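Local coordinates for protein eukaryotic translation initiation factor 2A (Schizosaccharomyces pombe, PDB 3WJ9) that probably directs initiator methionyl-tRNA to the 40S ribosomal subunit in a codon-dependent manner during early translation of a small number of mRNAs, at residues 323-328 with 359-364; 195-200 with 206-211; 56-61 with 65-70. All coordinates share one frame; numbering follows the deposited sequence.

Overall arrangement
The modelled chain is the N-terminal beta-propeller portion of the longer initiation factor. From the N terminus, contact 3 comes first: it closes a three-residue turn and pairs the third and fourth strands of a four-stranded blade. Contact 2 follows and does the same in a later blade across a five-residue loop, on the opposite side of the chain's centre, with about 41 Å between the two contact centres. Contact 1 comes last and spans thirty residues, joining strand 323-327 of one blade to strand 358-361 of the next. The contacts lie in series, neither nesting nor crossing: contacts 2 and 3 build blades, whereas contact 1 packs two blades together.

Contact 1. Residues 323-328 with 359-364; sequences YILLAG and CEFSPD
Leu325 comes up to the rim of the Phe361 ring: Leu325 CB lies 3.7 Å from Phe361 CE1, and the two side chains pass one another, pointing opposite ways. This is the dense part of the contact. The leucine carries its CG anti to the backbone N (chi1 -174°), which sends CD1 toward the neighbouring strand, where it rests against Cys359 SG at 3.6 Å. On the other flank Tyr323 offers its CB to Phe361 CE2 at 4.1 Å, a looser touch. All four residues are buried, and the strands that carry them run antiparallel with their axes 9.7 Å apart, a spacing bridged by side chains and not by backbone pairing. Leu325 and Cys359 also share Leu368 of strand 367-372, so the layer continues into the second blade. The packing is characteristic of adjacent propeller blades, here the curated repeats WD 3 and WD 4.

Away from this layer the character changes. Glu360 turns its side chain off the neighbouring blade, and Pro363 and Asp364 lie partly exposed in the turn after the strand, where a charged group can meet water and the proline ring fits the turn. In the turn Ser362 OG accepts a bond from Phe367 N. No hydrogen bond crosses between the segments, which implies that the blades are joined here by apolar side chains fitted together.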
ATOM      1  N   TYR A 323       4.049 -13.180  13.829  1.00 51.62           N
ATOM      2  CA  TYR A 323       4.667 -13.994  12.788  1.00 47.03           C
ATOM      3  C   TYR A 323       5.419 -13.156  11.761  1.00 47.61           C
ATOM      4  O   TYR A 323       5.035 -12.027  11.460  1.00 46.78           O
ATOM      5  CB  TYR A 323       3.610 -14.843  12.082  1.00 45.26           C
ATOM      6  CG  TYR A 323       2.750 -15.648  13.027  1.00 51.40           C
ATOM      7  CD1 TYR A 323       3.292 -16.686  13.770  1.00 48.45           C
ATOM      8  CD2 TYR A 323       1.397 -15.373  13.171  1.00 58.18           C
ATOM      9  CE1 TYR A 323       2.514 -17.424  14.636  1.00 50.10           C
ATOM     10  CE2 TYR A 323       0.608 -16.110  14.035  1.00 57.78           C
ATOM     11  CZ  TYR A 323       1.173 -17.135  14.765  1.00 56.04           C
ATOM     12  OH  TYR A 323       0.396 -17.872  15.628  1.00 77.23           O
ATOM     13  N   ILE A 324       6.496 -13.723  11.226  1.00 43.60           N
ATOM     14  CA  ILE A 324       7.283 -13.064  10.191  1.00 37.86           C
ATOM     15  C   ILE A 324       7.408 -13.965   8.964  1.00 38.17           C
ATOM     16  O   ILE A 324       7.855 -15.107   9.067  1.00 42.90           O
ATOM     17  CB  ILE A 324       8.688 -12.682  10.708  1.00 49.83           C
ATOM     18  CG1 ILE A 324       8.576 -11.852  11.991  1.00 57.85           C
ATOM     19  CG2 ILE A 324       9.455 -11.918   9.646  1.00 43.56           C
ATOM     20  CD1 ILE A 324       9.912 -11.442  12.578  1.00 66.02           C
ATOM     21  N   LEU A 325       7.005 -13.446   7.807  1.00 37.87           N
ATOM     22  CA  LEU A 325       7.007 -14.221   6.571  1.00 36.95           C
ATOM     23  C   LEU A 325       8.231 -13.898   5.721  1.00 36.63           C
ATOM     24  O   LEU A 325       8.674 -12.751   5.665  1.00 54.50           O
ATOM     25  CB  LEU A 325       5.718 -13.957   5.782  1.00 45.81           C
ATOM     26  CG  LEU A 325       5.416 -14.766   4.516  1.00 32.95           C
ATOM     27  CD1 LEU A 325       3.919 -14.956   4.375  1.00 54.22           C
ATOM     28  CD2 LEU A 325       5.969 -14.082   3.274  1.00 36.40           C
ATOM     29  N   LEU A 326       8.779 -14.914   5.061  1.00 41.62           N
ATOM     30  CA  LEU A 326       9.927 -14.716   4.187  1.00 44.95           C
ATOM     31  C   LEU A 326       9.760 -15.543   2.916  1.00 39.08           C
ATOM     32  O   LEU A 326       9.761 -16.773   2.960  1.00 43.62           O
ATOM     33  CB  LEU A 326      11.224 -15.085   4.910  1.00 36.47           C
ATOM     34  CG  LEU A 326      12.517 -14.674   4.206  1.00 44.22           C
ATOM     35  CD1 LEU A 326      12.543 -13.176   3.961  1.00 49.53           C
ATOM     36  CD2 LEU A 326      13.736 -15.108   5.003  1.00 48.59           C
ATOM     37  N   ALA A 327       9.613 -14.864   1.784  1.00 37.50           N
ATOM     38  CA  ALA A 327       9.273 -15.541   0.540  1.00 31.33           C
ATOM     39  C   ALA A 327      10.121 -15.089  -0.642  1.00 47.31           C
ATOM     40  O   ALA A 327      10.874 -14.121  -0.553  1.00 59.64           O
ATOM     41  CB  ALA A 327       7.800 -15.334   0.229  1.00 40.31           C
ATOM     42  N   GLY A 328       9.983 -15.808  -1.751  1.00 44.96           N
ATOM     43  CA  GLY A 328      10.662 -15.470  -2.987  1.00 34.85           C
ATOM     44  C   GLY A 328       9.676 -15.362  -4.133  1.00 40.18           C
ATOM     45  O   GLY A 328       9.122 -16.366  -4.581  1.00 58.23           O
ATOM     46  N   CYS A 359       0.934 -12.366  -1.848  1.00 38.06           N
ATOM     47  CA  CYS A 359       0.768 -13.117  -0.607  1.00 29.14           C
ATOM     48  C   CYS A 359       0.379 -12.180   0.537  1.00 40.82           C
ATOM     49  O   CYS A 359       0.839 -11.040   0.595  1.00 58.17           O
ATOM     50  CB  CYS A 359       2.050 -13.880  -0.269  1.00 24.60           C
ATOM     51  SG  CYS A 359       2.028 -14.746   1.314  1.00 48.87           S
ATOM     52  N   GLU A 360      -0.465 -12.662   1.445  1.00 45.12           N
ATOM     53  CA  GLU A 360      -1.019 -11.808   2.491  1.00 40.10           C
ATOM     54  C   GLU A 360      -1.618 -12.611   3.641  1.00 31.42           C
ATOM     55  O   GLU A 360      -2.324 -13.596   3.424  1.00 38.99           O
ATOM     56  CB  GLU A 360      -2.087 -10.882   1.897  1.00 34.60           C
ATOM     57  CG  GLU A 360      -2.693  -9.884   2.870  1.00 46.69           C
ATOM     58  CD  GLU A 360      -3.858  -9.121   2.265  1.00 56.86           C
ATOM     59  OE1 GLU A 360      -4.350  -9.539   1.195  1.00 49.60           O
ATOM     60  OE2 GLU A 360      -4.276  -8.099   2.850  1.00 71.68           O
ATOM     61  N   PHE A 361      -1.325 -12.184   4.864  1.00 27.94           N
ATOM     62  CA  PHE A 361      -1.960 -12.752   6.043  1.00 38.06           C
ATOM     63  C   PHE A 361      -3.435 -12.376   6.093  1.00 36.96           C
ATOM     64  O   PHE A 361      -3.827 -11.309   5.619  1.00 47.68           O
ATOM     65  CB  PHE A 361      -1.272 -12.265   7.318  1.00 37.96           C
ATOM     66  CG  PHE A 361       0.066 -12.893   7.575  1.00 36.00           C
ATOM     67  CD1 PHE A 361       1.213 -12.380   6.993  1.00 49.49           C
ATOM     68  CD2 PHE A 361       0.177 -13.983   8.422  1.00 41.16           C
ATOM     69  CE1 PHE A 361       2.446 -12.955   7.240  1.00 45.56           C
ATOM     70  CE2 PHE A 361       1.404 -14.562   8.674  1.00 40.27           C
ATOM     71  CZ  PHE A 361       2.541 -14.048   8.082  1.00 34.81           C
ATOM     72  N   SER A 362      -4.248 -13.257   6.665  1.00 47.13           N
ATOM     73  CA  SER A 362      -5.618 -12.907   7.002  1.00 36.82           C
ATOM     74  C   SER A 362      -5.560 -11.875   8.123  1.00 34.40           C
ATOM     75  O   SER A 362      -4.578 -11.834   8.864  1.00 32.60           O
ATOM     76  CB  SER A 362      -6.411 -14.144   7.428  1.00 34.68           C
ATOM     77  OG  SER A 362      -5.861 -14.719   8.600  1.00 43.06           O
ATOM     78  N   PRO A 363      -6.596 -11.026   8.237  1.00 36.21           N
ATOM     79  CA  PRO A 363      -6.691 -10.007   9.290  1.00 30.13           C
ATOM     80  C   PRO A 363      -6.303 -10.504  10.683  1.00 45.08           C
ATOM     81  O   PRO A 363      -5.682  -9.764  11.445  1.00 36.86           O
ATOM     82  CB  PRO A 363      -8.169  -9.620   9.251  1.00 32.20           C
ATOM     83  CG  PRO A 363      -8.534  -9.774   7.820  1.00 36.71           C
ATOM     84  CD  PRO A 363      -7.726 -10.936   7.294  1.00 30.61           C
ATOM     85  N   ASP A 364      -6.652 -11.747  11.001  1.00 45.06           N
ATOM     86  CA  ASP A 364      -6.395 -12.295  12.327  1.00 36.55           C
ATOM     87  C   ASP A 364      -5.049 -13.012  12.413  1.00 44.31           C
ATOM     88  O   ASP A 364      -4.755 -13.671  13.412  1.00 52.72           O
ATOM     89  CB  ASP A 364      -7.524 -13.248  12.730  1.00 43.01           C
ATOM     90  CG  ASP A 364      -7.621 -14.456  11.819  1.00 51.31           C
ATOM     91  OD1 ASP A 364      -7.255 -14.341  10.632  1.00 53.18           O
ATOM     92  OD2 ASP A 364      -8.070 -15.522  12.291  1.00 58.81           O
TER

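Contact 2. Residues 195-200 with 206-211; sequences VRTYSI and PLSQKT
Val195 and Lys210 form an antiparallel hydrogen-bonded pair, Val195 N giving to Lys210 O at 2.8 Å and Lys210 N returning to Val195 O at 3.1 Å, on strands whose directions differ by 173°. Next along, Arg196 and Gln209 are a non-hydrogen-bonded pair whose long side chains lie side by side. The arginine chain folds at chi2 and chi3 (85° and 70°), bringing Arg196 CD over the strand to 3.5 Å from Gln209 CB and laying its guanidinium almost parallel to the amide, with Gln209 NE2 over one face. Long polar chains suit this partly exposed face of the hairpin, with Gln209 on the edge strand. The hairpin forms the outer half of a four-stranded propeller blade, and strand 206-212 is its outermost strand. A classic beta bulge interrupts it where Leu207 and Ser208 both face Thr197: Leu207 N binds Thr197 O at 2.9 Å, whereas the bond from Thr197 N to Ser208 O is weak at 3.4 Å. Ser208 sets its CB beside Thr197 OG1, on the same face of the sheet. Towards the loop, the Tyr198 side chain runs beside Pro206, pointing the same way, with Tyr198 CE2 3.4 Å from Pro206 CG, while Leu207 reaches Ser199 CB with its CD1 at 3.9 Å.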
ATOM      1  N   VAL A 195      16.134  15.815   2.595  1.00 80.70           N
ATOM      2  CA  VAL A 195      14.929  15.268   3.207  1.00 72.77           C
ATOM      3  C   VAL A 195      14.514  16.147   4.386  1.00 78.12           C
ATOM      4  O   VAL A 195      15.358  16.604   5.153  1.00 73.69           O
ATOM      5  CB  VAL A 195      15.146  13.813   3.684  1.00 60.64           C
ATOM      6  CG1 VAL A 195      13.970  13.324   4.517  1.00 50.16           C
ATOM      7  CG2 VAL A 195      15.382  12.893   2.498  1.00 64.63           C
ATOM      8  N   ARG A 196      13.211  16.378   4.526  1.00 82.13           N
ATOM      9  CA  ARG A 196      12.694  17.309   5.525  1.00 86.22           C
ATOM     10  C   ARG A 196      11.429  16.797   6.221  1.00 81.93           C
ATOM     11  O   ARG A 196      10.577  16.169   5.597  1.00 79.04           O
ATOM     12  CB  ARG A 196      12.408  18.662   4.867  1.00 93.73           C
ATOM     13  CG  ARG A 196      12.821  19.831   5.718  1.00 87.87           C
ATOM     14  CD  ARG A 196      14.274  20.139   5.505  1.00104.85           C
ATOM     15  NE  ARG A 196      14.545  20.694   4.188  1.00102.01           N
ATOM     16  CZ  ARG A 196      14.369  21.973   3.886  1.00103.33           C
ATOM     17  NH1 ARG A 196      13.950  22.817   4.819  1.00 96.58           N
ATOM     18  NH2 ARG A 196      14.632  22.413   2.666  1.00 98.05           N
ATOM     19  N   THR A 197      11.306  17.064   7.519  1.00 79.67           N
ATOM     20  CA  THR A 197      10.067  16.744   8.227  1.00 62.41           C
ATOM     21  C   THR A 197       9.469  17.991   8.874  1.00 66.80           C
ATOM     22  O   THR A 197      10.192  18.867   9.349  1.00 79.95           O
ATOM     23  CB  THR A 197      10.271  15.672   9.316  1.00 68.07           C
ATOM     24  OG1 THR A 197      11.071  16.208  10.376  1.00 83.62           O
ATOM     25  CG2 THR A 197      10.956  14.438   8.738  1.00 58.62           C
ATOM     26  N   TYR A 198       8.142  18.059   8.882  1.00 69.03           N
ATOM     27  CA  TYR A 198       7.420  19.183   9.466  1.00 68.53           C
ATOM     28  C   TYR A 198       6.183  18.716  10.221  1.00 69.73           C
ATOM     29  O   TYR A 198       5.490  17.798   9.783  1.00 74.11           O
ATOM     30  CB  TYR A 198       6.997  20.181   8.382  1.00 73.01           C
ATOM     31  CG  TYR A 198       8.098  21.075   7.865  1.00 91.48           C
ATOM     32  CD1 TYR A 198       8.911  20.672   6.816  1.00100.99           C
ATOM     33  CD2 TYR A 198       8.303  22.339   8.403  1.00 79.59           C
ATOM     34  CE1 TYR A 198       9.911  21.490   6.332  1.00 99.78           C
ATOM     35  CE2 TYR A 198       9.300  23.166   7.922  1.00 88.24           C
ATOM     36  CZ  TYR A 198      10.103  22.735   6.888  1.00 96.14           C
ATOM     37  OH  TYR A 198      11.100  23.551   6.405  1.00 94.32           O
ATOM     38  N   SER A 199       5.903  19.351  11.353  1.00 67.79           N
ATOM     39  CA  SER A 199       4.606  19.192  11.997  1.00 60.14           C
ATOM     40  C   SER A 199       3.615  20.079  11.253  1.00 70.92           C
ATOM     41  O   SER A 199       3.969  21.179  10.826  1.00 83.78           O
ATOM     42  CB  SER A 199       4.670  19.556  13.483  1.00 72.35           C
ATOM     43  OG  SER A 199       3.408  19.386  14.106  1.00 59.53           O
ATOM     44  N   ILE A 200       2.389  19.598  11.075  1.00 64.30           N
ATOM     45  CA  ILE A 200       1.403  20.353  10.311  1.00 56.67           C
ATOM     46  C   ILE A 200       1.012  21.648  11.039  1.00 82.58           C
ATOM     47  O   ILE A 200       0.902  22.689  10.395  1.00 97.71           O
ATOM     48  CB  ILE A 200       0.153  19.483   9.970  1.00 68.84           C
ATOM     49  CG1 ILE A 200       0.558  18.311   9.061  1.00 76.30           C
ATOM     50  CG2 ILE A 200      -0.935  20.334   9.319  1.00 60.54           C
ATOM     51  CD1 ILE A 200      -0.576  17.753   8.220  1.00 84.15           C
ATOM     52  N   PRO A 206      10.731  23.626  11.263  1.00 69.83           N
ATOM     53  CA  PRO A 206      11.100  22.282  10.807  1.00 59.31           C
ATOM     54  C   PRO A 206      11.414  21.365  11.981  1.00 72.10           C
ATOM     55  O   PRO A 206      11.735  21.842  13.068  1.00 84.22           O
ATOM     56  CB  PRO A 206      12.349  22.526   9.957  1.00 71.40           C
ATOM     57  CG  PRO A 206      12.236  23.936   9.516  1.00 80.43           C
ATOM     58  CD  PRO A 206      11.559  24.668  10.634  1.00 82.60           C
ATOM     59  N   LEU A 207      11.314  20.061  11.766  1.00 75.48           N
ATOM     60  CA  LEU A 207      11.645  19.107  12.811  1.00 60.36           C
ATOM     61  C   LEU A 207      12.900  18.338  12.416  1.00 61.34           C
ATOM     62  O   LEU A 207      13.562  17.735  13.255  1.00 68.84           O
ATOM     63  CB  LEU A 207      10.471  18.161  13.073  1.00 68.63           C
ATOM     64  CG  LEU A 207       9.157  18.845  13.461  1.00 66.87           C
ATOM     65  CD1 LEU A 207       8.114  17.832  13.910  1.00 77.01           C
ATOM     66  CD2 LEU A 207       9.377  19.897  14.542  1.00 63.88           C
ATOM     67  N   SER A 208      13.229  18.389  11.129  1.00 66.51           N
ATOM     68  CA  SER A 208      14.445  17.774  10.611  1.00 70.76           C
ATOM     69  C   SER A 208      14.864  18.475   9.330  1.00 81.59           C
ATOM     70  O   SER A 208      14.019  18.806   8.509  1.00 72.23           O
ATOM     71  CB  SER A 208      14.227  16.279  10.361  1.00 75.31           C
ATOM     72  OG  SER A 208      15.206  15.741   9.490  1.00 79.14           O
ATOM     73  N   GLN A 209      16.156  18.717   9.147  1.00 82.93           N
ATOM     74  CA  GLN A 209      16.599  19.294   7.883  1.00 92.28           C
ATOM     75  C   GLN A 209      17.925  18.673   7.479  1.00 95.60           C
ATOM     76  O   GLN A 209      18.997  19.092   7.913  1.00 93.02           O
ATOM     77  CB  GLN A 209      16.677  20.828   7.970  1.00 94.27           C
ATOM     78  CG  GLN A 209      17.569  21.508   6.920  1.00 94.16           C
ATOM     79  CD  GLN A 209      17.318  23.002   6.815  1.00101.28           C
ATOM     80  OE1 GLN A 209      17.204  23.697   7.825  1.00 79.26           O
ATOM     81  NE2 GLN A 209      17.194  23.496   5.584  1.00106.84           N
ATOM     82  N   LYS A 210      17.827  17.620   6.674  1.00 85.81           N
ATOM     83  CA  LYS A 210      18.978  16.795   6.322  1.00 85.89           C
ATOM     84  C   LYS A 210      19.206  16.821   4.809  1.00 83.41           C
ATOM     85  O   LYS A 210      18.269  17.015   4.035  1.00 68.44           O
ATOM     86  CB  LYS A 210      18.770  15.352   6.805  1.00 85.91           C
ATOM     87  CG  LYS A 210      18.490  15.172   8.314  1.00 80.51           C
ATOM     88  CD  LYS A 210      19.030  16.278   9.212  1.00 92.97           C
ATOM     89  CE  LYS A 210      18.917  15.937  10.679  1.00 80.85           C
ATOM     90  NZ  LYS A 210      18.835  17.180  11.503  1.00 82.54           N
ATOM     91  N   THR A 211      20.452  16.634   4.386  1.00 82.88           N
ATOM     92  CA  THR A 211      20.756  16.607   2.960  1.00 79.02           C
ATOM     93  C   THR A 211      21.513  15.328   2.587  1.00 75.20           C
ATOM     94  O   THR A 211      22.197  14.731   3.420  1.00 73.20           O
ATOM     95  CB  THR A 211      21.560  17.860   2.528  1.00 81.34           C
ATOM     96  OG1 THR A 211      21.412  18.072   1.119  1.00 71.82           O
ATOM     97  CG2 THR A 211      23.022  17.725   2.870  1.00 77.81           C
TER

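Contact 3. Residues 56-61 with 65-70; sequences QVVIND and GAKLTQ
Ile59 O is gripped by two successive backbone amides of the facing strand: Leu68 N at 2.7 Å, and Thr69 N, a weak bond, at 3.3 Å. Two residues set against one make this a classic beta bulge, and it shifts the register of a beta hairpin whose strands 57-61 and 67-71 are the third and fourth strands of a four-stranded propeller blade. Leu68 takes up the extra residue with a psi of -50°, well away from extended strand values.

The bulge is completed by Ile59 N, which binds Thr69 O. Ile59 and Thr69 lie side by side, two beta-branched residues suited to an extended strand; the hydroxyl of Thr69 is taken up by Thr111 O, outside the hairpin. Leu68 reaches toward the turn, bringing CD1 to 4.0 Å from Asp61 CB.

The turn is closed from both ends of Asp61: its N gives to Ala66 O at 2.8 Å, while its O accepts from Gly65 N. Its carboxylate holds the turn itself through Ser64 OG. Gly65 has a positive phi (89°), a conformation in which a side chain would press on the preceding carbonyl, so glycine fits the site. Asn60 holds its CG anti to its carbonyl carbon (chi1 -59°), which turns ND2 across to Gly65 O in a weak bond.

On the face shared with Asn60, Lys67 stretches out fully and runs roughly perpendicular to the Val58 side chain. The long aliphatic chain thus covers the valine, Lys67 CE lying 3.5 Å from Val58 CG2, and carries its amine to Gln70, where Lys67 NZ meets a lone pair of Gln70 OE1 in the carbonyl plane at 3.1 Å.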
ATOM      1  N   GLN A  56     -19.074   2.408 -15.403  1.00 71.88           N
ATOM      2  CA  GLN A  56     -19.379   2.917 -14.067  1.00 56.28           C
ATOM      3  C   GLN A  56     -18.436   2.409 -12.971  1.00 55.83           C
ATOM      4  O   GLN A  56     -17.489   1.668 -13.239  1.00 66.32           O
ATOM      5  CB  GLN A  56     -20.823   2.552 -13.704  1.00 59.55           C
ATOM      6  CG  GLN A  56     -21.872   3.089 -14.661  1.00 82.03           C
ATOM      7  CD  GLN A  56     -23.236   2.442 -14.502  1.00 89.25           C
ATOM      8  OE1 GLN A  56     -23.482   1.707 -13.551  1.00 82.55           O
ATOM      9  NE2 GLN A  56     -24.124   2.698 -15.459  1.00 92.69           N
ATOM     10  N   VAL A  57     -18.696   2.835 -11.736  1.00 49.68           N
ATOM     11  CA  VAL A  57     -17.988   2.329 -10.562  1.00 45.20           C
ATOM     12  C   VAL A  57     -18.993   2.052  -9.445  1.00 59.38           C
ATOM     13  O   VAL A  57     -19.777   2.926  -9.079  1.00 50.18           O
ATOM     14  CB  VAL A  57     -16.915   3.316 -10.052  1.00 45.02           C
ATOM     15  CG1 VAL A  57     -16.348   2.845  -8.719  1.00 42.51           C
ATOM     16  CG2 VAL A  57     -15.803   3.477 -11.074  1.00 55.57           C
ATOM     17  N   VAL A  58     -18.971   0.837  -8.906  1.00 46.36           N
ATOM     18  CA  VAL A  58     -19.967   0.431  -7.918  1.00 42.81           C
ATOM     19  C   VAL A  58     -19.365   0.182  -6.538  1.00 49.79           C
ATOM     20  O   VAL A  58     -18.353  -0.503  -6.400  1.00 52.33           O
ATOM     21  CB  VAL A  58     -20.718  -0.834  -8.382  1.00 55.71           C
ATOM     22  CG1 VAL A  58     -21.394  -1.528  -7.212  1.00 58.24           C
ATOM     23  CG2 VAL A  58     -21.740  -0.471  -9.436  1.00 48.85           C
ATOM     24  N   ILE A  59     -20.000   0.756  -5.520  1.00 49.58           N
ATOM     25  CA  ILE A  59     -19.584   0.567  -4.137  1.00 37.23           C
ATOM     26  C   ILE A  59     -20.589  -0.306  -3.387  1.00 41.07           C
ATOM     27  O   ILE A  59     -21.771   0.030  -3.295  1.00 49.62           O
ATOM     28  CB  ILE A  59     -19.435   1.915  -3.411  1.00 49.71           C
ATOM     29  CG1 ILE A  59     -18.508   2.839  -4.204  1.00 41.65           C
ATOM     30  CG2 ILE A  59     -18.917   1.701  -1.999  1.00 55.28           C
ATOM     31  CD1 ILE A  59     -18.255   4.174  -3.537  1.00 39.31           C
ATOM     32  N   ASN A  60     -20.114  -1.427  -2.851  1.00 43.73           N
ATOM     33  CA  ASN A  60     -20.980  -2.376  -2.160  1.00 54.18           C
ATOM     34  C   ASN A  60     -20.730  -2.428  -0.654  1.00 44.74           C
ATOM     35  O   ASN A  60     -19.734  -1.902  -0.160  1.00 48.14           O
ATOM     36  CB  ASN A  60     -20.803  -3.777  -2.750  1.00 51.04           C
ATOM     37  CG  ASN A  60     -21.127  -3.835  -4.229  1.00 49.44           C
ATOM     38  OD1 ASN A  60     -20.262  -3.612  -5.075  1.00 56.54           O
ATOM     39  ND2 ASN A  60     -22.378  -4.141  -4.549  1.00 52.16           N
ATOM     40  N   ASP A  61     -21.650  -3.065   0.066  1.00 44.06           N
ATOM     41  CA  ASP A  61     -21.486  -3.333   1.492  1.00 52.10           C
ATOM     42  C   ASP A  61     -20.932  -4.739   1.679  1.00 51.80           C
ATOM     43  O   ASP A  61     -21.563  -5.717   1.289  1.00 57.54           O
ATOM     44  CB  ASP A  61     -22.817  -3.175   2.232  1.00 42.11           C
ATOM     45  CG  ASP A  61     -22.723  -3.560   3.697  1.00 46.80           C
ATOM     46  OD1 ASP A  61     -21.644  -3.377   4.300  1.00 63.81           O
ATOM     47  OD2 ASP A  61     -23.732  -4.052   4.245  1.00 65.29           O
ATOM     48  N   GLY A  65     -23.353  -7.411   0.603  1.00 53.34           N
ATOM     49  CA  GLY A  65     -23.033  -7.398  -0.812  1.00 42.71           C
ATOM     50  C   GLY A  65     -23.886  -6.367  -1.523  1.00 47.74           C
ATOM     51  O   GLY A  65     -23.781  -6.184  -2.735  1.00 55.89           O
ATOM     52  N   ALA A  66     -24.728  -5.686  -0.753  1.00 47.65           N
ATOM     53  CA  ALA A  66     -25.666  -4.717  -1.305  1.00 45.61           C
ATOM     54  C   ALA A  66     -24.957  -3.539  -1.956  1.00 47.81           C
ATOM     55  O   ALA A  66     -24.070  -2.924  -1.363  1.00 52.73           O
ATOM     56  CB  ALA A  66     -26.614  -4.221  -0.222  1.00 40.61           C
ATOM     57  N   LYS A  67     -25.355  -3.240  -3.187  1.00 48.55           N
ATOM     58  CA  LYS A  67     -24.872  -2.056  -3.879  1.00 45.60           C
ATOM     59  C   LYS A  67     -25.314  -0.818  -3.111  1.00 50.77           C
ATOM     60  O   LYS A  67     -26.452  -0.740  -2.650  1.00 56.25           O
ATOM     61  CB  LYS A  67     -25.394  -2.021  -5.315  1.00 54.19           C
ATOM     62  CG  LYS A  67     -25.000  -0.783  -6.093  1.00 67.49           C
ATOM     63  CD  LYS A  67     -25.581  -0.816  -7.494  1.00 64.54           C
ATOM     64  CE  LYS A  67     -25.024   0.306  -8.346  1.00 74.39           C
ATOM     65  NZ  LYS A  67     -25.500   0.223  -9.755  1.00 87.47           N
ATOM     66  N   LEU A  68     -24.409   0.142  -2.961  1.00 52.58           N
ATOM     67  CA  LEU A  68     -24.696   1.335  -2.177  1.00 51.66           C
ATOM     68  C   LEU A  68     -24.652   2.602  -3.020  1.00 56.21           C
ATOM     69  O   LEU A  68     -25.581   3.410  -2.991  1.00 66.30           O
ATOM     70  CB  LEU A  68     -23.706   1.459  -1.015  1.00 47.90           C
ATOM     71  CG  LEU A  68     -23.773   0.406   0.092  1.00 59.82           C
ATOM     72  CD1 LEU A  68     -22.628   0.602   1.069  1.00 51.09           C
ATOM     73  CD2 LEU A  68     -25.108   0.476   0.811  1.00 55.31           C
ATOM     74  N   THR A  69     -23.572   2.765  -3.776  1.00 53.26           N
ATOM     75  CA  THR A  69     -23.303   4.019  -4.467  1.00 53.41           C
ATOM     76  C   THR A  69     -22.959   3.803  -5.934  1.00 56.40           C
ATOM     77  O   THR A  69     -22.366   2.785  -6.299  1.00 52.34           O
ATOM     78  CB  THR A  69     -22.146   4.777  -3.786  1.00 54.75           C
ATOM     79  OG1 THR A  69     -22.416   4.893  -2.383  1.00 39.17           O
ATOM     80  CG2 THR A  69     -21.965   6.171  -4.384  1.00 50.38           C
ATOM     81  N   GLN A  70     -23.335   4.763  -6.773  1.00 66.90           N
ATOM     82  CA  GLN A  70     -22.983   4.715  -8.183  1.00 64.44           C
ATOM     83  C   GLN A  70     -22.181   5.943  -8.611  1.00 58.43           C
ATOM     84  O   GLN A  70     -22.623   7.078  -8.444  1.00 67.10           O
ATOM     85  CB  GLN A  70     -24.238   4.591  -9.044  1.00 74.51           C
ATOM     86  CG  GLN A  70     -23.930   4.455 -10.513  1.00 69.70           C
ATOM     87  CD  GLN A  70     -22.943   3.336 -10.769  1.00 69.61           C
ATOM     88  OE1 GLN A  70     -23.304   2.161 -10.759  1.00 86.30           O
ATOM     89  NE2 GLN A  70     -21.687   3.696 -10.991  1.00 68.93           N
TER